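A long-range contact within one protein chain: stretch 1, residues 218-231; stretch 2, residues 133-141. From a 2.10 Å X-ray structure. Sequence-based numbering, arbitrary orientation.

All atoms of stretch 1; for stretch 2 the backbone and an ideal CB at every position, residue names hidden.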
# COMPACT_ATOMS: atom_id res chain seq x y z
N VAL A 218 8.62 -0.95 19.87
CA VAL A 218 8.47 -1.90 18.74
C VAL A 218 7.31 -2.86 19.06
O VAL A 218 6.33 -2.93 18.27
CB VAL A 218 9.81 -2.60 18.43
CG1 VAL A 218 9.65 -3.82 17.52
CG2 VAL A 218 10.80 -1.62 17.84
N VAL A 219 7.35 -3.54 20.21
CA VAL A 219 6.29 -4.52 20.58
C VAL A 219 4.91 -3.85 20.56
O VAL A 219 4.01 -4.42 19.92
CB VAL A 219 6.60 -5.27 21.89
CG1 VAL A 219 5.39 -5.98 22.46
CG2 VAL A 219 7.72 -6.27 21.68
N THR A 220 4.73 -2.65 21.11
CA THR A 220 3.41 -1.94 21.10
C THR A 220 2.97 -1.62 19.67
O THR A 220 1.77 -1.70 19.35
CB THR A 220 3.46 -0.65 21.92
OG1 THR A 220 4.08 -0.99 23.16
CG2 THR A 220 2.12 -0.02 22.18
N ILE A 221 3.90 -1.19 18.81
CA ILE A 221 3.57 -0.92 17.39
C ILE A 221 3.01 -2.22 16.78
O ILE A 221 1.90 -2.17 16.25
CB ILE A 221 4.78 -0.36 16.62
CG1 ILE A 221 5.06 1.10 17.00
CG2 ILE A 221 4.57 -0.55 15.13
CD1 ILE A 221 6.44 1.57 16.67
N LEU A 222 3.72 -3.34 16.90
CA LEU A 222 3.32 -4.65 16.32
C LEU A 222 1.94 -5.06 16.84
O LEU A 222 1.05 -5.37 16.01
CB LEU A 222 4.37 -5.69 16.69
CG LEU A 222 5.73 -5.53 16.00
CD1 LEU A 222 6.76 -6.44 16.67
CD2 LEU A 222 5.63 -5.83 14.53
N THR A 223 1.76 -5.04 18.16
CA THR A 223 0.48 -5.30 18.88
C THR A 223 -0.66 -4.46 18.31
O THR A 223 -1.72 -5.02 17.99
CB THR A 223 0.69 -5.00 20.37
OG1 THR A 223 1.39 -6.14 20.88
CG2 THR A 223 -0.61 -4.70 21.08
N GLU A 224 -0.47 -3.14 18.17
CA GLU A 224 -1.55 -2.19 17.78
C GLU A 224 -1.86 -2.30 16.28
O GLU A 224 -3.03 -2.25 15.91
CB GLU A 224 -1.12 -0.77 18.13
CG GLU A 224 -1.15 -0.47 19.61
CD GLU A 224 -2.56 -0.28 20.13
OE1 GLU A 224 -3.21 0.70 19.71
OE2 GLU A 224 -3.01 -1.15 20.93
N VAL A 225 -0.83 -2.41 15.45
CA VAL A 225 -0.95 -2.39 13.96
C VAL A 225 -1.74 -3.62 13.52
O VAL A 225 -2.55 -3.48 12.62
CB VAL A 225 0.44 -2.32 13.30
CG1 VAL A 225 0.40 -2.53 11.80
CG2 VAL A 225 1.09 -0.98 13.60
N SER A 226 -1.50 -4.76 14.15
CA SER A 226 -1.99 -6.08 13.70
C SER A 226 -3.40 -6.37 14.24
O SER A 226 -3.88 -7.47 13.99
CB SER A 226 -1.07 -7.17 14.14
OG SER A 226 -1.09 -7.30 15.56
N ARG A 227 -4.00 -5.45 14.99
CA ARG A 227 -5.34 -5.64 15.58
C ARG A 227 -6.41 -5.64 14.48
O ARG A 227 -6.76 -4.54 13.97
CB ARG A 227 -5.62 -4.56 16.63
CG ARG A 227 -5.66 -5.07 18.06
CD ARG A 227 -6.42 -4.08 18.92
NE ARG A 227 -5.61 -3.63 20.04
CZ ARG A 227 -5.93 -2.62 20.84
NH1 ARG A 227 -7.05 -1.94 20.64
NH2 ARG A 227 -5.13 -2.30 21.85
N GLY A 228 -6.95 -6.82 14.15
CA GLY A 228 -7.93 -7.01 13.06
C GLY A 228 -7.30 -6.85 11.68
O GLY A 228 -8.05 -6.90 10.68
N MET A 229 -5.98 -6.64 11.59
CA MET A 229 -5.27 -6.49 10.28
C MET A 229 -4.08 -7.46 10.21
O MET A 229 -3.14 -7.31 11.03
CB MET A 229 -4.75 -5.07 10.06
CG MET A 229 -4.43 -4.85 8.58
SD MET A 229 -3.68 -3.24 8.25
CE MET A 229 -2.10 -3.44 9.05
N THR A 230 -4.10 -8.39 9.25
CA THR A 230 -3.01 -9.36 9.00
C THR A 230 -1.75 -8.63 8.51
O THR A 230 -1.86 -7.80 7.56
CB THR A 230 -3.46 -10.47 8.05
OG1 THR A 230 -4.52 -11.19 8.68
CG2 THR A 230 -2.36 -11.45 7.70
N LEU A 231 -0.61 -8.90 9.15
CA LEU A 231 0.72 -8.49 8.66
C LEU A 231 1.25 -9.63 7.79
O LEU A 231 1.13 -10.79 8.23
CB LEU A 231 1.65 -8.20 9.84
CG LEU A 231 1.19 -7.10 10.80
CD1 LEU A 231 2.21 -6.90 11.93
CD2 LEU A 231 0.95 -5.80 10.05
N UNK A 133 7.07 -13.40 9.53
CA UNK A 133 5.99 -14.42 9.61
C UNK A 133 4.64 -13.70 9.65
O UNK A 133 4.45 -12.78 10.47
CB UNK A 133 6.16 -15.31 10.84
N UNK A 134 3.74 -14.09 8.74
CA UNK A 134 2.38 -13.55 8.58
C UNK A 134 1.61 -13.83 9.87
O UNK A 134 1.78 -14.90 10.44
CB UNK A 134 1.67 -14.16 7.37
N UNK A 135 0.82 -12.88 10.32
CA UNK A 135 0.06 -13.10 11.56
C UNK A 135 -0.88 -11.95 11.80
O UNK A 135 -0.76 -10.93 11.10
CB UNK A 135 0.99 -13.27 12.76
N UNK A 136 -1.72 -12.09 12.80
CA UNK A 136 -2.74 -11.07 13.13
C UNK A 136 -2.89 -11.04 14.64
O UNK A 136 -2.60 -12.07 15.24
CB UNK A 136 -4.08 -11.36 12.45
N UNK A 137 -3.32 -9.92 15.22
CA UNK A 137 -3.66 -9.84 16.67
C UNK A 137 -2.46 -10.35 17.47
O UNK A 137 -2.61 -11.28 18.28
CB UNK A 137 -4.91 -10.65 17.00
N UNK A 138 -1.30 -9.78 17.19
CA UNK A 138 -0.03 -10.05 17.90
C UNK A 138 -0.16 -9.64 19.37
O UNK A 138 -0.91 -8.70 19.71
CB UNK A 138 1.13 -9.30 17.24
N UNK A 139 0.52 -10.38 20.24
CA UNK A 139 0.57 -10.13 21.70
C UNK A 139 1.97 -9.68 22.08
O UNK A 139 2.92 -9.95 21.35
CB UNK A 139 0.18 -11.38 22.49
N UNK A 140 2.14 -9.04 23.26
CA UNK A 140 3.46 -8.81 23.84
C UNK A 140 4.36 -10.05 23.83
O UNK A 140 5.55 -9.90 23.64
CB UNK A 140 3.30 -8.31 25.28
N UNK A 141 3.77 -11.24 23.96
CA UNK A 141 4.49 -12.54 24.13
C UNK A 141 4.96 -13.10 22.77
O UNK A 141 5.99 -13.80 22.76
CB UNK A 141 3.59 -13.56 24.82

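Stretch 2 runs alongside the helix 218-225 and the loop that follows it; position 134 lies beside Leu231 and position 140 beside Val219.

At position 133, CA-to-CB points away from stretch 1 and nothing there constrains the choice; the residue is Thr133. At position 134 the bond points sideways, with the ideal CB 3.5 Å from Leu231 O and 4.9 Å from Thr230 CG2, so a small or beta-branched side chain would suit. Thr134 lays its CG2 3.5 Å from Thr230 CG2, while its CA makes a CA-H...O contact of 3.1 Å with Leu231 O.

Position 135 pairs its backbone with Leu231 in a single antiparallel bridge. A CB would point away, and the extended phi/psi of -174/173 is easiest for glycine. Gly135 it is: its N donates to Leu231 O (3.0 Å) and its O accepts from Leu231 N (2.8 Å).

The ideal CB of position 136 lies 3.8 Å from Thr230 OG1 and 4.2 Å from Ser226 O. A long side chain, polar or aliphatic, could run past these oxygens toward Gly228. Arg136 does so, packing CG 3.5 Å from Ser226 O and placing Gly228 CA over one face of its guanidinium.

Position 137 has phi/psi of 53/53, a left-handed conformation that favours Gly, Asn or Asp. CA-to-CB points away, but the free N of Gly228 is near enough for a short acceptor to reach. Asp137 reaches it: OD1 accepts from Gly228 N at 2.9 Å, and OD2 forms a salt bridge with Arg136 NE at 2.8 Å. The backbone N of Asp137 donates to Ser226 O (2.8 Å).

Position 138 points toward stretch 1, its ideal CB 3.4 Å from Ser226 OG and 4.1 Å from Leu222 O, with the side chains of Leu222 and Leu231 within range. A medium-sized aliphatic residue would fit. Leu138 brings CD2 to 4.1 Å from Leu231 CD1 and 4.3 Å from Leu222 CB. Its N donates to Ser226 OG (3.0 Å), a hydroxyl that itself donates to Leu222 O (2.9 Å), and a water links Leu138 O to Thr223 O.

Position 139 points away and tolerates much; it is Thr139. At position 140, phi is -47 and the ideal CB lies 4.2 Å from Val219 CG1, suiting proline or a small apolar residue. Pro140 packs CA 3.7 Å from Val219 CG1. Position 141 faces away, and a polar residue is acceptable: Glu141 makes no contact with stretch 1.

Stretch 2 133-141: TTGRDLTPE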
# COMPACT_ATOMS: atom_id res chain seq x y z
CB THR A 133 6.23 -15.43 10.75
OG1 THR A 133 6.15 -14.81 12.03
CG2 THR A 133 7.57 -16.12 10.66
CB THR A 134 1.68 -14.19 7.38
OG1 THR A 134 2.54 -13.93 6.27
CG2 THR A 134 0.28 -13.65 7.15
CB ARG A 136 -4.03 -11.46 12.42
CG ARG A 136 -5.06 -10.35 12.36
CD ARG A 136 -6.32 -10.92 11.76
NE ARG A 136 -7.42 -10.87 12.70
CZ ARG A 136 -8.69 -10.90 12.37
NH1 ARG A 136 -9.05 -10.99 11.10
NH2 ARG A 136 -9.61 -10.81 13.30
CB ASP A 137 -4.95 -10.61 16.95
CG ASP A 137 -6.07 -10.15 16.04
OD1 ASP A 137 -6.28 -8.94 15.97
OD2 ASP A 137 -6.66 -11.00 15.36
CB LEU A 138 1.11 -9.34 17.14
CG LEU A 138 1.75 -10.17 16.02
CD1 LEU A 138 0.70 -10.80 15.12
CD2 LEU A 138 2.74 -9.36 15.17
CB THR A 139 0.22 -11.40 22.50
OG1 THR A 139 1.27 -12.36 22.32
CG2 THR A 139 -1.09 -12.02 22.07
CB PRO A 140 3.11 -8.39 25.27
CG PRO A 140 1.79 -7.68 25.15
CD PRO A 140 1.06 -8.44 24.06
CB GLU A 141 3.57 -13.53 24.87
CG GLU A 141 4.29 -14.72 25.50
CD GLU A 141 4.80 -15.79 24.54
OE1 GLU A 141 4.17 -15.98 23.48
OE2 GLU A 141 5.84 -16.44 24.84
O HOH W 1 -2.84 -7.12 18.58
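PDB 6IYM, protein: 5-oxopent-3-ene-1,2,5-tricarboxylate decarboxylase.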